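Side-chain contacts in glucan-binding protein C, GbpC (Streptococcus mutans UA159, PDB 5UQZ), which binds glucan and probably mediates both sucrose-independent and sucrose-dependent adherence of Streptococcus mutans: residues A[125-128]-A[129-132]; A[171-175]-A[176-180]. All blocks are in the same frame, centred on the assembly; numbering follows the deposited sequence.

Contact 1 (A[125-128]-A[129-132]); sequences KMKV and GDQI
K127 and D130 pass each other at a slant, the carboxylate lying against the flank of the lysine chain. K127 has CG opposite its backbone N (chi1 176°), and the chain is extended beyond it, which lays its methylenes along D130 OD2. The nearest is K127 CD, 3.3 Å from D130 OD2. The ammonium does not make a salt bridge: K127 NZ stays 4.2 Å from D130 OD2, and a water joins the two atoms. The backbone of the pair is a type II beta turn from K127 to D130. Its closing bond runs from D130 N to K127 O over 3.2 Å. G129 takes the third position with phi 90°, the positive-phi place that glycine commonly occupies. Two more waters link D130 O to K127, one at K127 O and one at K127 N, the second reaching D130 O over a longer bond. A fourth bridges V128 O and D130 OD1. Beyond the pair of waters on D130 O, M126 and I132 cross at about a right angle, M126 CE meeting I132 CD1 at 4.1 Å. Y156 also packs on M126. Water thus lies between the two arms as well as at the charged ends of K127 and D130, where it probably weakens their attraction.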
loop_
_atom_site.group_PDB
_atom_site.type_symbol
_atom_site.label_atom_id
_atom_site.label_comp_id
_atom_site.label_asym_id
_atom_site.label_seq_id
_atom_site.Cartn_x
_atom_site.Cartn_y
_atom_site.Cartn_z
ATOM N N LYS A 125 -14.965 11.976 -9.508
ATOM C CA LYS A 125 -15.809 11.322 -8.525
ATOM C C LYS A 125 -16.401 10.077 -9.161
ATOM O O LYS A 125 -16.916 10.132 -10.272
ATOM C CB LYS A 125 -16.938 12.299 -8.165
ATOM C CG LYS A 125 -17.830 11.941 -7.023
ATOM C CD LYS A 125 -19.170 12.688 -7.068
ATOM C CE LYS A 125 -18.964 14.158 -7.063
ATOM N NZ LYS A 125 -20.261 14.878 -6.789
ATOM N N MET A 126 -16.294 8.961 -8.467
ATOM C CA MET A 126 -17.007 7.763 -8.880
ATOM C C MET A 126 -18.366 7.707 -8.208
ATOM O O MET A 126 -18.577 8.278 -7.131
ATOM C CB MET A 126 -16.223 6.511 -8.488
ATOM C CG MET A 126 -14.978 6.275 -9.343
ATOM S SD MET A 126 -14.070 4.798 -8.925
ATOM C CE MET A 126 -15.011 3.554 -9.780
ATOM N N LYS A 127 -19.312 7.041 -8.879
ATOM C CA LYS A 127 -20.683 6.898 -8.418
ATOM C C LYS A 127 -20.955 5.413 -8.200
ATOM O O LYS A 127 -20.621 4.572 -9.061
ATOM C CB LYS A 127 -21.592 7.463 -9.531
ATOM C CG LYS A 127 -23.071 7.290 -9.229
ATOM C CD LYS A 127 -23.919 8.061 -10.242
ATOM C CE LYS A 127 -25.395 7.785 -10.007
ATOM N NZ LYS A 127 -26.253 8.468 -11.005
ATOM N N VAL A 128 -21.562 5.091 -7.068
ATOM C CA VAL A 128 -21.830 3.691 -6.747
ATOM C C VAL A 128 -22.585 3.028 -7.894
ATOM O O VAL A 128 -23.591 3.565 -8.390
ATOM C CB VAL A 128 -22.625 3.589 -5.439
ATOM C CG1 VAL A 128 -23.251 2.190 -5.292
ATOM C CG2 VAL A 128 -21.725 3.889 -4.246
ATOM N N GLY A 129 -22.096 1.855 -8.318
ATOM C CA GLY A 129 -22.787 1.018 -9.268
ATOM C C GLY A 129 -22.458 1.285 -10.714
ATOM O O GLY A 129 -22.931 0.549 -11.584
ATOM N N ASP A 130 -21.668 2.334 -11.021
ATOM C CA ASP A 130 -21.368 2.712 -12.401
ATOM C C ASP A 130 -19.950 2.313 -12.780
ATOM O O ASP A 130 -18.969 2.980 -12.401
ATOM C CB ASP A 130 -21.541 4.201 -12.544
ATOM C CG ASP A 130 -23.028 4.592 -12.530
ATOM O OD1 ASP A 130 -23.910 3.694 -12.626
ATOM O OD2 ASP A 130 -23.331 5.759 -12.466
ATOM N N GLN A 131 -19.845 1.249 -13.568
ATOM C CA GLN A 131 -18.533 0.732 -13.933
ATOM C C GLN A 131 -17.843 1.720 -14.863
ATOM O O GLN A 131 -18.476 2.293 -15.768
ATOM C CB GLN A 131 -18.693 -0.625 -14.619
ATOM C CG GLN A 131 -17.367 -1.279 -15.048
ATOM C CD GLN A 131 -17.627 -2.618 -15.732
ATOM O OE1 GLN A 131 -18.047 -3.585 -15.071
ATOM N NE2 GLN A 131 -17.426 -2.680 -17.018
ATOM N N ILE A 132 -16.557 1.928 -14.633
ATOM C CA ILE A 132 -15.738 2.698 -15.533
ATOM C C ILE A 132 -14.673 1.793 -16.125
ATOM O O ILE A 132 -14.329 0.751 -15.563
ATOM C CB ILE A 132 -15.129 3.921 -14.849
ATOM C CG1 ILE A 132 -14.001 3.555 -13.924
ATOM C CG2 ILE A 132 -16.230 4.714 -14.144
ATOM C CD1 ILE A 132 -13.219 4.712 -13.321
HETATM O O HOH W 1 -18.332 3.255 -9.836
HETATM O O HOH W 2 -18.378 6.044 -11.431
HETATM O O HOH W 3 -25.685 6.892 -13.382
HETATM O O HOH W 4 -25.310 3.172 -10.542
#

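Contact 2 (A[171-175]-A[176-180]); sequences NLFHD and PTKTI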
loop_
_atom_site.group_PDB
_atom_site.type_symbol
_atom_site.label_atom_id
_atom_site.label_comp_id
_atom_site.label_asym_id
_atom_site.label_seq_id
_atom_site.Cartn_x
_atom_site.Cartn_y
_atom_site.Cartn_z
ATOM N N ASN A 171 -8.125 9.876 -7.355
ATOM C CA ASN A 171 -6.957 10.288 -8.124
ATOM C C ASN A 171 -6.497 9.030 -8.859
ATOM O O ASN A 171 -6.074 8.049 -8.221
ATOM C CB ASN A 171 -5.896 10.785 -7.150
ATOM C CG ASN A 171 -4.703 11.412 -7.832
ATOM O OD1 ASN A 171 -4.672 11.654 -9.054
ATOM N ND2 ASN A 171 -3.715 11.727 -7.017
ATOM N N LEU A 172 -6.698 9.021 -10.175
ATOM C CA LEU A 172 -6.358 7.898 -11.018
ATOM C C LEU A 172 -5.006 8.175 -11.655
ATOM O O LEU A 172 -4.852 9.100 -12.471
ATOM C CB LEU A 172 -7.416 7.739 -12.105
ATOM C CG LEU A 172 -7.175 6.611 -13.104
ATOM C CD1 LEU A 172 -7.440 5.285 -12.488
ATOM C CD2 LEU A 172 -8.120 6.777 -14.339
ATOM N N PHE A 173 -4.006 7.365 -11.327
ATOM C CA PHE A 173 -2.651 7.627 -11.854
ATOM C C PHE A 173 -2.544 7.220 -13.306
ATOM O O PHE A 173 -3.095 6.195 -13.736
ATOM C CB PHE A 173 -1.668 6.826 -10.988
ATOM C CG PHE A 173 -1.678 7.316 -9.543
ATOM C CD1 PHE A 173 -1.206 8.610 -9.235
ATOM C CD2 PHE A 173 -2.288 6.561 -8.540
ATOM C CE1 PHE A 173 -1.261 9.068 -7.933
ATOM C CE2 PHE A 173 -2.347 7.041 -7.245
ATOM C CZ PHE A 173 -1.833 8.298 -6.946
ATOM N N HIS A 174 -1.789 8.001 -14.087
ATOM C CA HIS A 174 -1.632 7.610 -15.489
ATOM C C HIS A 174 -0.781 6.350 -15.618
ATOM O O HIS A 174 -0.910 5.641 -16.615
ATOM C CB HIS A 174 -1.115 8.757 -16.351
ATOM C CG HIS A 174 0.296 9.143 -16.082
ATOM N ND1 HIS A 174 1.339 8.580 -16.779
ATOM C CD2 HIS A 174 0.837 10.002 -15.196
ATOM C CE1 HIS A 174 2.474 9.095 -16.328
ATOM N NE2 HIS A 174 2.191 9.982 -15.393
ATOM N N ASP A 175 0.074 6.068 -14.618
ATOM C CA ASP A 175 0.833 4.823 -14.573
ATOM C C ASP A 175 -0.038 3.753 -13.909
ATOM O O ASP A 175 -0.309 3.841 -12.700
ATOM C CB ASP A 175 2.132 5.054 -13.794
ATOM C CG ASP A 175 2.992 3.785 -13.670
ATOM O OD1 ASP A 175 2.489 2.673 -13.885
ATOM O OD2 ASP A 175 4.174 3.905 -13.303
ATOM N N PRO A 176 -0.479 2.720 -14.650
ATOM C CA PRO A 176 -1.438 1.763 -14.077
ATOM C C PRO A 176 -0.850 0.947 -12.942
ATOM O O PRO A 176 -1.614 0.335 -12.182
ATOM C CB PRO A 176 -1.814 0.851 -15.272
ATOM C CG PRO A 176 -0.619 0.957 -16.168
ATOM C CD PRO A 176 -0.114 2.373 -16.037
ATOM N N THR A 177 0.477 0.874 -12.801
ATOM C CA THR A 177 1.065 0.140 -11.692
ATOM C C THR A 177 0.894 0.872 -10.388
ATOM O O THR A 177 1.159 0.272 -9.328
ATOM C CB THR A 177 2.553 -0.162 -11.966
ATOM O OG1 THR A 177 3.313 1.037 -11.903
ATOM C CG2 THR A 177 2.765 -0.916 -13.256
ATOM N N LYS A 178 0.444 2.143 -10.419
ATOM C CA LYS A 178 0.126 2.889 -9.199
ATOM C C LYS A 178 -1.368 2.832 -8.893
ATOM O O LYS A 178 -1.786 3.167 -7.789
ATOM C CB LYS A 178 0.573 4.342 -9.371
ATOM C CG LYS A 178 2.087 4.484 -9.455
ATOM C CD LYS A 178 2.475 5.911 -9.855
ATOM C CE LYS A 178 2.043 6.994 -8.888
ATOM N NZ LYS A 178 2.503 8.303 -9.440
ATOM N N THR A 179 -2.192 2.405 -9.857
ATOM C CA THR A 179 -3.618 2.130 -9.685
ATOM C C THR A 179 -4.395 3.359 -9.220
ATOM O O THR A 179 -4.499 4.293 -10.005
ATOM C CB THR A 179 -3.854 0.858 -8.851
ATOM O OG1 THR A 179 -2.858 -0.147 -9.136
ATOM C CG2 THR A 179 -5.223 0.279 -9.126
ATOM N N ILE A 180 -4.958 3.378 -8.006
ATOM C CA ILE A 180 -5.903 4.431 -7.649
ATOM C C ILE A 180 -5.730 4.825 -6.188
ATOM O O ILE A 180 -5.483 3.983 -5.307
ATOM C CB ILE A 180 -7.280 3.841 -7.938
ATOM C CG1 ILE A 180 -8.419 4.742 -7.794
ATOM C CG2 ILE A 180 -7.649 2.677 -7.061
ATOM C CD1 ILE A 180 -9.747 3.890 -8.042
HETATM O O HOH W 5 -4.060 3.895 -12.667
HETATM O O HOH W 6 1.169 8.157 -12.329
#
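D175 OD1 is gripped twice by T177: by the hydroxyl OG1 at 2.7 Å and by the amide N at 2.9 Å. The amide bond makes an Asx turn. It overlaps a beta turn from D175 to K178, closed by K178 N bonding to D175 O at 2.9 Å. Both turns sit in the loop that joins the antiparallel strands 167-172 and 180-184 as a beta hairpin. Both T177 donors come from the same face of the carboxylate, 36° and 40° out of its plane. D175 reaches them with CG opposite the backbone N (chi1 179°). D175 OD2 takes a hydrogen bond from E69 N, so both oxygens are held and the group's rotation is fixed.

K178 crosses the F173 ring at about a right angle. A bend at chi3 brings K178 CE over one face as a CH-pi contact, 4.0 Å from the F173 centroid. N171 O lies above the opposite face, toward the rim, and the ring of W328 also meets F173. K178 NZ goes on past the ring to a water that it shares with D175 N through long bonds.

At the strand ends L172 and I180 form a non-hydrogen-bonded antiparallel pair. Their side chains lie on one face of the sheet and both touch Y156. The next link is weak, from F173 N to T179 O. T179 OG1 is taken up by T331 N. A water donates to both F173 O and T179 O, at 2.7 Å from F173 O.

Contact 1 comes first along the chain and closes before contact 2 opens. Their centres lie about 17 Å apart and their nearest atoms about 5 Å apart, without touching. Both reach the four-stranded antiparallel sheet, whose order is 122-127, 167-172, 180-184, 325-329. Contact 1 leaves an outermost strand, 122-127, and leads into strand 132-137 of the larger antiparallel sheet. Contact 2 joins the two middle strands. One turn therefore passes the chain between sheets of the beta-supersandwich, and the other folds it back within one sheet. Y156 of strand 151-160 packs against both. The calcium site is made by S224, N226 and E237, which belong to neither contact; the side chain of I180 in contact 2 is about 11 Å from the ion.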